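Local structure of Slr1438 protein (Synechocystis sp., 3K25) at residues Tyr47-Arg50 / Glu51-Gln54; Tyr184-Gln187 / Lys188-Asp191; Phe220-Pro223 / Asp224-Leu227. The protein is of unknown exact function but probably binds carbohydrate and may act as an isomerase of the aldose 1-epimerase kind. All coordinates share one frame; numbering follows the deposited sequence.

Contact 1. Residues Tyr47-Arg50 / Glu51-Gln54; sequences YFDR and ERFQ
Phe48 drives the edge of its ring into the face of Phe53, a T-shaped pair with ring centroids 5.0 Å apart and planes at 62°. The leading atom is Phe48 CZ, which sits over the centre of the Phe53 ring and comes within 3.5 Å of Phe53 CG. Phe48 reaches that spot because its CG lies anti to the backbone N (chi1 -163°), carrying the end of the ring toward the following turn.

Asp49 works beside this pair, gripping the same turn at two points. Its carboxylate OD1 accepts the backbone N of Arg52 at 2.9 Å, and the N-H arrives from above the carboxylate plane. Its main-chain O takes the N of Phe53 at 3.1 Å, the four-residue step of an alpha-helical turn, although residues 51-54 only coil like a helix and never settle into its bonding pattern. The Asp49 and Arg52 side chains cross at about a right angle: Asp49 OD1 lies beside Arg52 CB, while the guanidinium runs on to give an N-H to Ser59 O. Arg50 likewise turns outward, to a salt bridge with Glu37.

This surface loop joins strand 43-44 to strand 66-67. It lies against strand 34-40, where Phe48 touches Thr36 and Glu37 and Phe53 rests on Leu34, with Arg31 adding a cation-pi contact to Phe53.

Contact 2. Residues Tyr184-Gln187 / Lys188-Asp191; sequences YLDQ and KTGD
Asp186 OD2 is held by two donors from one residue: the backbone N of Thr189 and its hydroxyl OG1, each 2.8 Å from that oxygen. Both come to the anti side of the carboxylate. OG1 is the nearer to its plane, 16° out, whereas the backbone N stands 32° out. Thr189 can offer the pair together because its OG1 is turned between the backbone N and the carbonyl carbon (chi1 65°). The hydroxyl has a second task, accepting the N of Asp191 at 3.2 Å along a nearly straight N-H line, which makes an ST turn. With its rotation set from two sides, the threonine ties the aspartate to the far arm of the loop.

The other carboxylate oxygen looks toward Lys188. Here the lysine lies obliquely across Asp186, and its CE lies beside Asp186 OD1; the ion pair from OD1 to Lys188 NZ is long, at 4.0 Å. The ammonium instead gives a hydrogen bond to Glu205 O.

Main-chain bonds close the loop. Gly190 N reaches Asp186 O at 2.6 Å, the four-residue span of an alpha turn, and Asp186 N binds Asp191 O at 3.2 Å. Gly190 itself has a positive phi, a backbone shape natural for glycine. Alongside these bonds, Leu185 lays CD2 against the carbonyl O of Gly190. Taken together these features describe a beta hairpin, joining antiparallel strands 183-186 and 192-194 through a short loop braced by an aspartate at its mouth.

Contact 3. Residues Phe220-Pro223 / Asp224-Leu227; sequences FIDP and DRNL
A type I turn from Pro223 to Asn226 followed by a G1 beta bulge closes the hairpin between strands 217-222 and 227-233. Asp222 and Leu227 form its last hydrogen-bonded antiparallel pair: Asp222 N binds Leu227 O at 3.0 Å, and Leu227 N returns to Asp222 O at 3.1 Å. Asn226 takes the bulge position with a positive phi of 54°.

Inside this frame, with CG anti to the backbone N and beside the carbonyl carbon, the Asp222 carboxylate is carried over the turn to Arg225. OD2 makes a salt bridge with Arg225 NH1 at 3.1 Å and accepts a weak bond from Arg225 N at 3.3 Å. The two side chains cross at about a right angle, and their flat ends are inclined by 44° rather than laid parallel. Arg225 comes back to the carboxylate by bending at chi3 (41°), wrapping CB, CG and CD round Asp222 OD2; its side chain also touches Phe168 of strand 157-168. On the other flank Asp224 points the same way as Asp222, with CB 3.7 Å from Asp222 OD1.

Replacing Asp222 with an alanine would probably cost Arg225 its charge partner within the turn and let the guanidinium swing away from the hairpin end. The two OD2 atoms of Asp222 and Asp224 lie 4.4 Å apart, so the guanidinium probably offsets a local build-up of negative charge and helps keep the buried Asp222 ionised.

Overall arrangement
The three contacts follow one another along a single chain and are widely spread. Between centres, contact 1 is 28 Å from contact 2 and 24 Å from contact 3, while contacts 2 and 3 are 27 Å apart. None touches another; the nearest atoms of contacts 1 and 3 are about 9 Å apart. Contact 1 lies in the connection from the four-stranded antiparallel sheet to strand 66-67. Contact 2 turns the chain between strands of the curled sheet that includes 66-67, and contact 3 does so in the other eight-stranded sheet. Thus each shapes a different connection in this largely beta, aldose 1-epimerase-like fold, two as hairpin ends and one as an inter-sheet loop.

Contact 1. Residues Tyr47-Arg50 / Glu51-Gln54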
loop_
_atom_site.group_PDB
_atom_site.type_symbol
_atom_site.label_atom_id
_atom_site.label_comp_id
_atom_site.label_asym_id
_atom_site.label_seq_id
_atom_site.Cartn_x
_atom_site.Cartn_y
_atom_site.Cartn_z
ATOM N N TYR A 47 7.004 -9.299 -3.023
ATOM C CA TYR A 47 7.142 -10.434 -2.112
ATOM C C TYR A 47 5.739 -10.827 -1.695
ATOM O O TYR A 47 4.886 -9.954 -1.539
ATOM C CB TYR A 47 7.940 -10.042 -0.871
ATOM C CG TYR A 47 7.727 -10.958 0.329
ATOM C CD1 TYR A 47 6.593 -10.835 1.146
ATOM C CD2 TYR A 47 8.675 -11.923 0.665
ATOM C CE1 TYR A 47 6.418 -11.649 2.270
ATOM C CE2 TYR A 47 8.509 -12.740 1.780
ATOM C CZ TYR A 47 7.386 -12.599 2.580
ATOM O OH TYR A 47 7.252 -13.400 3.693
ATOM N N PHE A 48 5.493 -12.118 -1.493
ATOM C CA PHE A 48 4.156 -12.541 -1.102
ATOM C C PHE A 48 4.134 -13.854 -0.343
ATOM O O PHE A 48 4.568 -14.882 -0.851
ATOM C CB PHE A 48 3.262 -12.659 -2.338
ATOM C CG PHE A 48 1.792 -12.687 -2.021
ATOM C CD1 PHE A 48 1.180 -11.593 -1.408
ATOM C CD2 PHE A 48 1.018 -13.800 -2.334
ATOM C CE1 PHE A 48 -0.186 -11.602 -1.110
ATOM C CE2 PHE A 48 -0.347 -13.820 -2.040
ATOM C CZ PHE A 48 -0.950 -12.714 -1.425
ATOM N N ASP A 49 3.610 -13.816 0.873
ATOM C CA ASP A 49 3.529 -15.009 1.702
ATOM C C ASP A 49 2.250 -15.785 1.371
ATOM O O ASP A 49 1.194 -15.546 1.964
ATOM C CB ASP A 49 3.529 -14.612 3.175
ATOM C CG ASP A 49 3.654 -15.803 4.097
ATOM O OD1 ASP A 49 3.128 -16.878 3.729
ATOM O OD2 ASP A 49 4.260 -15.659 5.188
ATOM N N ARG A 50 2.365 -16.727 0.435
ATOM C CA ARG A 50 1.241 -17.547 -0.022
ATOM C C ARG A 50 0.576 -18.397 1.051
ATOM O O ARG A 50 -0.651 -18.417 1.161
ATOM C CB ARG A 50 1.688 -18.449 -1.173
ATOM C CG ARG A 50 2.097 -17.694 -2.428
ATOM C CD ARG A 50 2.530 -18.639 -3.522
ATOM N NE ARG A 50 2.921 -17.911 -4.721
ATOM C CZ ARG A 50 3.517 -18.462 -5.773
ATOM N NH1 ARG A 50 3.794 -19.759 -5.772
ATOM N NH2 ARG A 50 3.837 -17.714 -6.826
ATOM N N GLU A 51 1.377 -19.106 1.833
ATOM C CA GLU A 51 0.831 -19.948 2.881
ATOM C C GLU A 51 -0.022 -19.143 3.839
ATOM O O GLU A 51 -1.158 -19.505 4.139
ATOM C CB GLU A 51 1.961 -20.623 3.636
ATOM C CG GLU A 51 2.587 -21.748 2.861
ATOM C CD GLU A 51 4.027 -21.959 3.237
ATOM O OE1 GLU A 51 4.870 -21.160 2.772
ATOM O OE2 GLU A 51 4.310 -22.908 4.004
ATOM N N ARG A 52 0.533 -18.041 4.318
ATOM C CA ARG A 52 -0.186 -17.186 5.245
ATOM C C ARG A 52 -1.499 -16.700 4.629
ATOM O O ARG A 52 -2.534 -16.681 5.296
ATOM C CB ARG A 52 0.685 -15.995 5.620
ATOM C CG ARG A 52 0.112 -15.110 6.696
ATOM C CD ARG A 52 0.945 -13.855 6.806
ATOM N NE ARG A 52 0.434 -12.940 7.818
ATOM C CZ ARG A 52 0.611 -13.092 9.126
ATOM N NH1 ARG A 52 1.295 -14.132 9.588
ATOM N NH2 ARG A 52 0.100 -12.204 9.971
ATOM N N PHE A 53 -1.449 -16.326 3.350
ATOM C CA PHE A 53 -2.619 -15.819 2.632
ATOM C C PHE A 53 -3.760 -16.834 2.600
ATOM O O PHE A 53 -4.881 -16.524 2.169
ATOM C CB PHE A 53 -2.231 -15.452 1.195
ATOM C CG PHE A 53 -3.257 -14.609 0.477
ATOM C CD1 PHE A 53 -3.814 -15.045 -0.721
ATOM C CD2 PHE A 53 -3.622 -13.352 0.974
ATOM C CE1 PHE A 53 -4.719 -14.245 -1.429
ATOM C CE2 PHE A 53 -4.523 -12.535 0.284
ATOM C CZ PHE A 53 -5.074 -12.981 -0.923
ATOM N N GLN A 54 -3.470 -18.045 3.063
ATOM C CA GLN A 54 -4.464 -19.102 3.067
ATOM C C GLN A 54 -5.435 -19.001 4.243
ATOM O O GLN A 54 -6.610 -19.317 4.089
ATOM C CB GLN A 54 -3.759 -20.453 3.024
ATOM C CG GLN A 54 -2.751 -20.523 1.879
ATOM C CD GLN A 54 -3.086 -21.574 0.841
ATOM O OE1 GLN A 54 -2.765 -22.752 1.011
ATOM N NE2 GLN A 54 -3.740 -21.154 -0.241
#

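Contact 2. Residues Tyr184-Gln187 / Lys188-Asp191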
loop_
_atom_site.group_PDB
_atom_site.type_symbol
_atom_site.label_atom_id
_atom_site.label_comp_id
_atom_site.label_asym_id
_atom_site.label_seq_id
_atom_site.Cartn_x
_atom_site.Cartn_y
_atom_site.Cartn_z
ATOM N N TYR A 184 14.412 10.579 10.148
ATOM C CA TYR A 184 13.327 9.614 10.132
ATOM C C TYR A 184 12.829 9.357 11.549
ATOM O O TYR A 184 13.402 9.846 12.520
ATOM C CB TYR A 184 13.750 8.298 9.463
ATOM C CG TYR A 184 14.830 7.509 10.167
ATOM C CD1 TYR A 184 16.166 7.623 9.791
ATOM C CD2 TYR A 184 14.508 6.609 11.182
ATOM C CE1 TYR A 184 17.157 6.852 10.406
ATOM C CE2 TYR A 184 15.490 5.836 11.803
ATOM C CZ TYR A 184 16.811 5.960 11.410
ATOM O OH TYR A 184 17.777 5.189 12.013
ATOM N N LEU A 185 11.756 8.589 11.663
ATOM C CA LEU A 185 11.176 8.298 12.960
ATOM C C LEU A 185 11.008 6.796 13.170
ATOM O O LEU A 185 10.181 6.163 12.512
ATOM C CB LEU A 185 9.821 8.995 13.061
ATOM C CG LEU A 185 9.155 9.056 14.428
ATOM C CD1 LEU A 185 8.778 7.659 14.900
ATOM C CD2 LEU A 185 10.104 9.733 15.402
ATOM N N ASP A 186 11.792 6.231 14.086
ATOM C CA ASP A 186 11.709 4.805 14.387
ATOM C C ASP A 186 10.402 4.572 15.121
ATOM O O ASP A 186 10.340 4.662 16.347
ATOM C CB ASP A 186 12.866 4.365 15.280
ATOM C CG ASP A 186 12.794 2.892 15.632
ATOM O OD1 ASP A 186 13.046 2.055 14.740
ATOM O OD2 ASP A 186 12.473 2.572 16.795
ATOM N N GLN A 187 9.359 4.268 14.364
ATOM C CA GLN A 187 8.047 4.055 14.937
ATOM C C GLN A 187 8.013 3.054 16.075
ATOM O O GLN A 187 7.065 3.041 16.859
ATOM C CB GLN A 187 7.078 3.665 13.833
ATOM C CG GLN A 187 6.812 4.821 12.899
ATOM C CD GLN A 187 5.878 4.462 11.785
ATOM O OE1 GLN A 187 6.242 3.722 10.876
ATOM N NE2 GLN A 187 4.659 4.976 11.846
ATOM N N LYS A 188 9.046 2.225 16.178
ATOM C CA LYS A 188 9.112 1.243 17.254
ATOM C C LYS A 188 9.299 1.971 18.583
ATOM O O LYS A 188 8.452 1.903 19.474
ATOM C CB LYS A 188 10.287 0.289 17.037
ATOM C CG LYS A 188 10.222 -0.501 15.744
ATOM C CD LYS A 188 11.378 -1.505 15.626
ATOM C CE LYS A 188 12.743 -0.814 15.633
ATOM N NZ LYS A 188 13.870 -1.755 15.394
ATOM N N THR A 189 10.419 2.677 18.693
ATOM C CA THR A 189 10.767 3.418 19.898
ATOM C C THR A 189 10.097 4.788 19.970
ATOM O O THR A 189 9.684 5.234 21.039
ATOM C CB THR A 189 12.284 3.617 19.976
ATOM O OG1 THR A 189 12.711 4.442 18.885
ATOM C CG2 THR A 189 12.997 2.273 19.889
ATOM N N GLY A 190 9.994 5.455 18.827
ATOM C CA GLY A 190 9.378 6.767 18.799
ATOM C C GLY A 190 10.419 7.868 18.780
ATOM O O GLY A 190 10.080 9.050 18.784
ATOM N N ASP A 191 11.691 7.478 18.758
ATOM C CA ASP A 191 12.794 8.436 18.740
ATOM C C ASP A 191 13.199 8.776 17.306
ATOM O O ASP A 191 13.149 7.925 16.417
ATOM C CB ASP A 191 14.017 7.870 19.476
ATOM C CG ASP A 191 13.672 7.291 20.843
ATOM O OD1 ASP A 191 12.860 7.901 21.570
ATOM O OD2 ASP A 191 14.232 6.227 21.197
#

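Contact 3. Residues Phe220-Pro223 / Asp224-Leu227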
loop_
_atom_site.group_PDB
_atom_site.type_symbol
_atom_site.label_atom_id
_atom_site.label_comp_id
_atom_site.label_asym_id
_atom_site.label_seq_id
_atom_site.Cartn_x
_atom_site.Cartn_y
_atom_site.Cartn_z
ATOM N N PHE A 220 15.376 2.403 -4.706
ATOM C CA PHE A 220 16.465 1.622 -4.132
ATOM C C PHE A 220 17.007 0.707 -5.217
ATOM O O PHE A 220 16.270 0.261 -6.099
ATOM C CB PHE A 220 16.001 0.821 -2.909
ATOM C CG PHE A 220 15.168 -0.381 -3.237
ATOM C CD1 PHE A 220 15.773 -1.599 -3.558
ATOM C CD2 PHE A 220 13.776 -0.312 -3.193
ATOM C CE1 PHE A 220 15.003 -2.739 -3.824
ATOM C CE2 PHE A 220 12.993 -1.447 -3.461
ATOM C CZ PHE A 220 13.612 -2.663 -3.775
ATOM N N ILE A 221 18.305 0.451 -5.161
ATOM C CA ILE A 221 18.944 -0.381 -6.165
ATOM C C ILE A 221 19.572 -1.622 -5.549
ATOM O O ILE A 221 20.370 -1.530 -4.615
ATOM C CB ILE A 221 20.016 0.438 -6.933
ATOM C CG1 ILE A 221 19.393 1.755 -7.412
ATOM C CG2 ILE A 221 20.545 -0.362 -8.129
ATOM C CD1 ILE A 221 20.350 2.682 -8.129
ATOM N N ASP A 222 19.179 -2.782 -6.064
ATOM C CA ASP A 222 19.708 -4.049 -5.587
ATOM C C ASP A 222 20.610 -4.641 -6.662
ATOM O O ASP A 222 20.137 -5.113 -7.698
ATOM C CB ASP A 222 18.574 -5.023 -5.262
ATOM C CG ASP A 222 19.087 -6.389 -4.845
ATOM O OD1 ASP A 222 20.089 -6.443 -4.095
ATOM O OD2 ASP A 222 18.491 -7.406 -5.255
ATOM N N PRO A 223 21.931 -4.599 -6.436
ATOM C CA PRO A 223 22.893 -5.137 -7.398
ATOM C C PRO A 223 22.731 -6.638 -7.595
ATOM O O PRO A 223 22.733 -7.121 -8.726
ATOM C CB PRO A 223 24.240 -4.773 -6.777
ATOM C CG PRO A 223 23.941 -3.504 -6.057
ATOM C CD PRO A 223 22.628 -3.842 -5.383
ATOM N N ASP A 224 22.590 -7.374 -6.496
ATOM C CA ASP A 224 22.440 -8.819 -6.585
ATOM C C ASP A 224 21.493 -9.187 -7.711
ATOM O O ASP A 224 21.774 -10.088 -8.495
ATOM C CB ASP A 224 21.917 -9.400 -5.275
ATOM C CG ASP A 224 21.646 -10.888 -5.376
ATOM O OD1 ASP A 224 22.575 -11.632 -5.755
ATOM O OD2 ASP A 224 20.506 -11.312 -5.083
ATOM N N ARG A 225 20.368 -8.486 -7.790
ATOM C CA ARG A 225 19.391 -8.743 -8.840
ATOM C C ARG A 225 19.625 -7.791 -9.999
ATOM O O ARG A 225 18.978 -7.890 -11.038
ATOM C CB ARG A 225 17.969 -8.581 -8.298
ATOM C CG ARG A 225 17.456 -9.773 -7.497
ATOM C CD ARG A 225 16.431 -9.331 -6.472
ATOM N NE ARG A 225 15.515 -8.332 -7.021
ATOM C CZ ARG A 225 15.071 -7.271 -6.348
ATOM N NH1 ARG A 225 15.452 -7.060 -5.090
ATOM N NH2 ARG A 225 14.253 -6.409 -6.937
ATOM N N ASN A 226 20.555 -6.864 -9.801
ATOM C CA ASN A 226 20.915 -5.883 -10.816
ATOM C C ASN A 226 19.727 -5.083 -11.355
ATOM O O ASN A 226 19.493 -5.041 -12.563
ATOM C CB ASN A 226 21.634 -6.582 -11.972
ATOM C CG ASN A 226 22.121 -5.610 -13.026
ATOM O OD1 ASN A 226 22.953 -4.746 -12.753
ATOM N ND2 ASN A 226 21.600 -5.744 -14.239
ATOM N N LEU A 227 18.983 -4.440 -10.459
ATOM C CA LEU A 227 17.828 -3.645 -10.872
ATOM C C LEU A 227 17.384 -2.692 -9.775
ATOM O O LEU A 227 17.648 -2.926 -8.596
ATOM C CB LEU A 227 16.656 -4.561 -11.239
ATOM C CG LEU A 227 15.758 -5.114 -10.132
ATOM C CD1 LEU A 227 14.780 -6.100 -10.740
ATOM C CD2 LEU A 227 16.593 -5.793 -9.068
#